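Probable chitinase (Chromobacterium violaceum, PDB 5JH8) probably binds and hydrolyses chitin, with the TIM-barrel catalytic domain of family 18 glycosyl hydrolases. Local coordinates at residues R20-F25 / E302-W307. Coordinates in Å, arbitrary orientation, origin at the centre of the assembly. Residue numbers count along the deposited sequence, not the author numbering.
Sequences RYAASF and EDDAFW
Residues 20-25 leave helix 14-20 in a turn, Ser24 N donating to Tyr21 O (2.8 Å); residues 302-307 run from extended Glu302 and Asp303 into helix 304-309. The backbones come nearest at Ser24 and Trp307, CA to CA 6.6 Å. Polar contacts converge on Asp304 (chi1 m): Arg20, extended through chi3 (ttt) with chi4 at 88°, forms a bidentate salt bridge, NE to OD1 2.8 Å and NH2 to OD2 3.0 Å, both N-H...O angles 173°, while Tyr21 OH donates to the same OD1 at 2.6 Å. Apolar packing centres on Tyr21 and Trp307, both chi1 m: ring centroids lie 4.2 Å apart (indole five-membered ring), planes at 32°, and Tyr21 CB makes a CH-pi contact 3.9 Å from that indole centroid. Trp307 NE1 is held by Glu302 OE2 (2.8 Å). At the N-cap, Asp303 OD1 accepts a hydrogen bond from Trp234 NE1 and, weakly, caps Ala305 N. Helix 14-20's end and the following loop thus pack on helix 304-309 where parallel strands 3-8 (Val4) and 293-297 (Leu296), both touching Trp307, close the TIM barrel.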
loop_
_atom_site.group_PDB
_atom_site.type_symbol
_atom_site.label_atom_id
_atom_site.label_comp_id
_atom_site.label_asym_id
_atom_site.label_seq_id
_atom_site.Cartn_x
_atom_site.Cartn_y
_atom_site.Cartn_z
ATOM N N ARG A 20 -13.633 -11.635 8.397
ATOM C CA ARG A 20 -14.453 -10.787 9.254
ATOM C C ARG A 20 -14.874 -9.514 8.534
ATOM O O ARG A 20 -15.987 -9.021 8.742
ATOM C CB ARG A 20 -13.706 -10.426 10.538
ATOM C CG ARG A 20 -14.572 -9.713 11.551
ATOM C CD ARG A 20 -13.836 -9.489 12.868
ATOM N NE ARG A 20 -14.654 -8.785 13.851
ATOM C CZ ARG A 20 -15.485 -9.379 14.696
ATOM N NH1 ARG A 20 -15.628 -10.695 14.695
ATOM N NH2 ARG A 20 -16.161 -8.648 15.567
ATOM N N TYR A 21 -14.005 -8.964 7.685
ATOM C CA TYR A 21 -14.195 -7.622 7.146
ATOM C C TYR A 21 -14.624 -7.620 5.681
ATOM O O TYR A 21 -14.593 -6.578 5.023
ATOM C CB TYR A 21 -12.957 -6.755 7.412
ATOM C CG TYR A 21 -12.702 -6.608 8.891
ATOM C CD1 TYR A 21 -13.689 -6.095 9.729
ATOM C CD2 TYR A 21 -11.493 -6.982 9.468
ATOM C CE1 TYR A 21 -13.495 -5.980 11.079
ATOM C CE2 TYR A 21 -11.272 -6.856 10.815
ATOM C CZ TYR A 21 -12.281 -6.359 11.617
ATOM O OH TYR A 21 -12.027 -6.239 12.960
ATOM N N ALA A 22 -15.058 -8.757 5.164
ATOM C CA ALA A 22 -15.387 -8.882 3.748
ATOM C C ALA A 22 -16.658 -8.146 3.318
ATOM O O ALA A 22 -16.959 -8.143 2.122
ATOM C CB ALA A 22 -15.524 -10.361 3.382
ATOM N N ALA A 23 -17.418 -7.562 4.236
ATOM C CA ALA A 23 -18.480 -6.640 3.868
ATOM C C ALA A 23 -17.992 -5.199 3.799
ATOM O O ALA A 23 -18.754 -4.330 3.367
ATOM C CB ALA A 23 -19.654 -6.740 4.855
ATOM N N SER A 24 -16.753 -4.936 4.221
ATOM C CA SER A 24 -16.185 -3.594 4.288
ATOM C C SER A 24 -15.272 -3.275 3.118
ATOM O O SER A 24 -15.291 -2.147 2.642
ATOM C CB SER A 24 -15.382 -3.409 5.583
ATOM O OG SER A 24 -16.194 -3.445 6.745
ATOM N N PHE A 25 -14.441 -4.203 2.679
ATOM C CA PHE A 25 -13.647 -4.013 1.484
ATOM C C PHE A 25 -14.359 -4.640 0.294
ATOM O O PHE A 25 -15.257 -5.462 0.463
ATOM C CB PHE A 25 -12.232 -4.582 1.669
ATOM C CG PHE A 25 -12.179 -6.046 2.038
ATOM C CD1 PHE A 25 -12.369 -7.015 1.085
ATOM C CD2 PHE A 25 -11.852 -6.446 3.311
ATOM C CE1 PHE A 25 -12.302 -8.363 1.394
ATOM C CE2 PHE A 25 -11.800 -7.775 3.640
ATOM C CZ PHE A 25 -12.031 -8.742 2.666
ATOM N N GLU A 302 -5.766 -4.711 12.433
ATOM C CA GLU A 302 -6.858 -3.807 12.764
ATOM C C GLU A 302 -7.861 -4.443 13.720
ATOM O O GLU A 302 -7.727 -5.589 14.138
ATOM C CB GLU A 302 -7.523 -3.302 11.481
ATOM C CG GLU A 302 -8.542 -4.239 10.818
ATOM C CD GLU A 302 -7.953 -5.351 9.988
ATOM O OE1 GLU A 302 -7.134 -6.156 10.497
ATOM O OE2 GLU A 302 -8.337 -5.473 8.799
ATOM N N ASP A 303 -8.873 -3.657 14.065
ATOM C CA ASP A 303 -10.042 -4.137 14.779
ATOM C C ASP A 303 -11.266 -3.486 14.145
ATOM O O ASP A 303 -11.165 -2.783 13.140
ATOM C CB ASP A 303 -9.928 -3.902 16.289
ATOM C CG ASP A 303 -9.805 -2.444 16.654
ATOM O OD1 ASP A 303 -10.390 -1.597 15.948
ATOM O OD2 ASP A 303 -9.073 -2.153 17.637
ATOM N N ASP A 304 -12.444 -3.724 14.728
ATOM C CA ASP A 304 -13.681 -3.294 14.081
ATOM C C ASP A 304 -13.741 -1.780 13.922
ATOM O O ASP A 304 -14.314 -1.289 12.949
ATOM C CB ASP A 304 -14.894 -3.769 14.878
ATOM C CG ASP A 304 -15.095 -5.269 14.856
ATOM O OD1 ASP A 304 -14.362 -5.997 14.169
ATOM O OD2 ASP A 304 -16.035 -5.697 15.553
ATOM N N ALA A 305 -13.131 -1.023 14.841
ATOM C CA ALA A 305 -13.213 0.430 14.760
ATOM C C ALA A 305 -12.472 0.983 13.559
ATOM O O ALA A 305 -12.830 2.049 13.053
ATOM C CB ALA A 305 -12.661 1.080 16.023
ATOM N N PHE A 306 -11.441 0.281 13.077
ATOM C CA PHE A 306 -10.750 0.724 11.883
ATOM C C PHE A 306 -11.689 0.738 10.691
ATOM O O PHE A 306 -11.807 1.747 9.984
ATOM C CB PHE A 306 -9.558 -0.201 11.609
ATOM C CG PHE A 306 -8.789 0.183 10.380
ATOM C CD1 PHE A 306 -7.854 1.206 10.432
ATOM C CD2 PHE A 306 -8.975 -0.482 9.175
ATOM C CE1 PHE A 306 -7.139 1.562 9.310
ATOM C CE2 PHE A 306 -8.255 -0.125 8.047
ATOM C CZ PHE A 306 -7.314 0.886 8.133
ATOM N N TRP A 307 -12.356 -0.390 10.440
ATOM C CA TRP A 307 -13.251 -0.456 9.295
ATOM C C TRP A 307 -14.484 0.421 9.465
ATOM O O TRP A 307 -14.991 0.943 8.473
ATOM C CB TRP A 307 -13.593 -1.912 8.972
ATOM C CG TRP A 307 -12.429 -2.633 8.363
ATOM C CD1 TRP A 307 -11.619 -3.550 8.979
ATOM C CD2 TRP A 307 -11.916 -2.467 7.038
ATOM N NE1 TRP A 307 -10.628 -3.957 8.111
ATOM C CE2 TRP A 307 -10.799 -3.321 6.913
ATOM C CE3 TRP A 307 -12.281 -1.678 5.948
ATOM C CZ2 TRP A 307 -10.064 -3.413 5.734
ATOM C CZ3 TRP A 307 -11.555 -1.770 4.786
ATOM C CH2 TRP A 307 -10.469 -2.637 4.686
#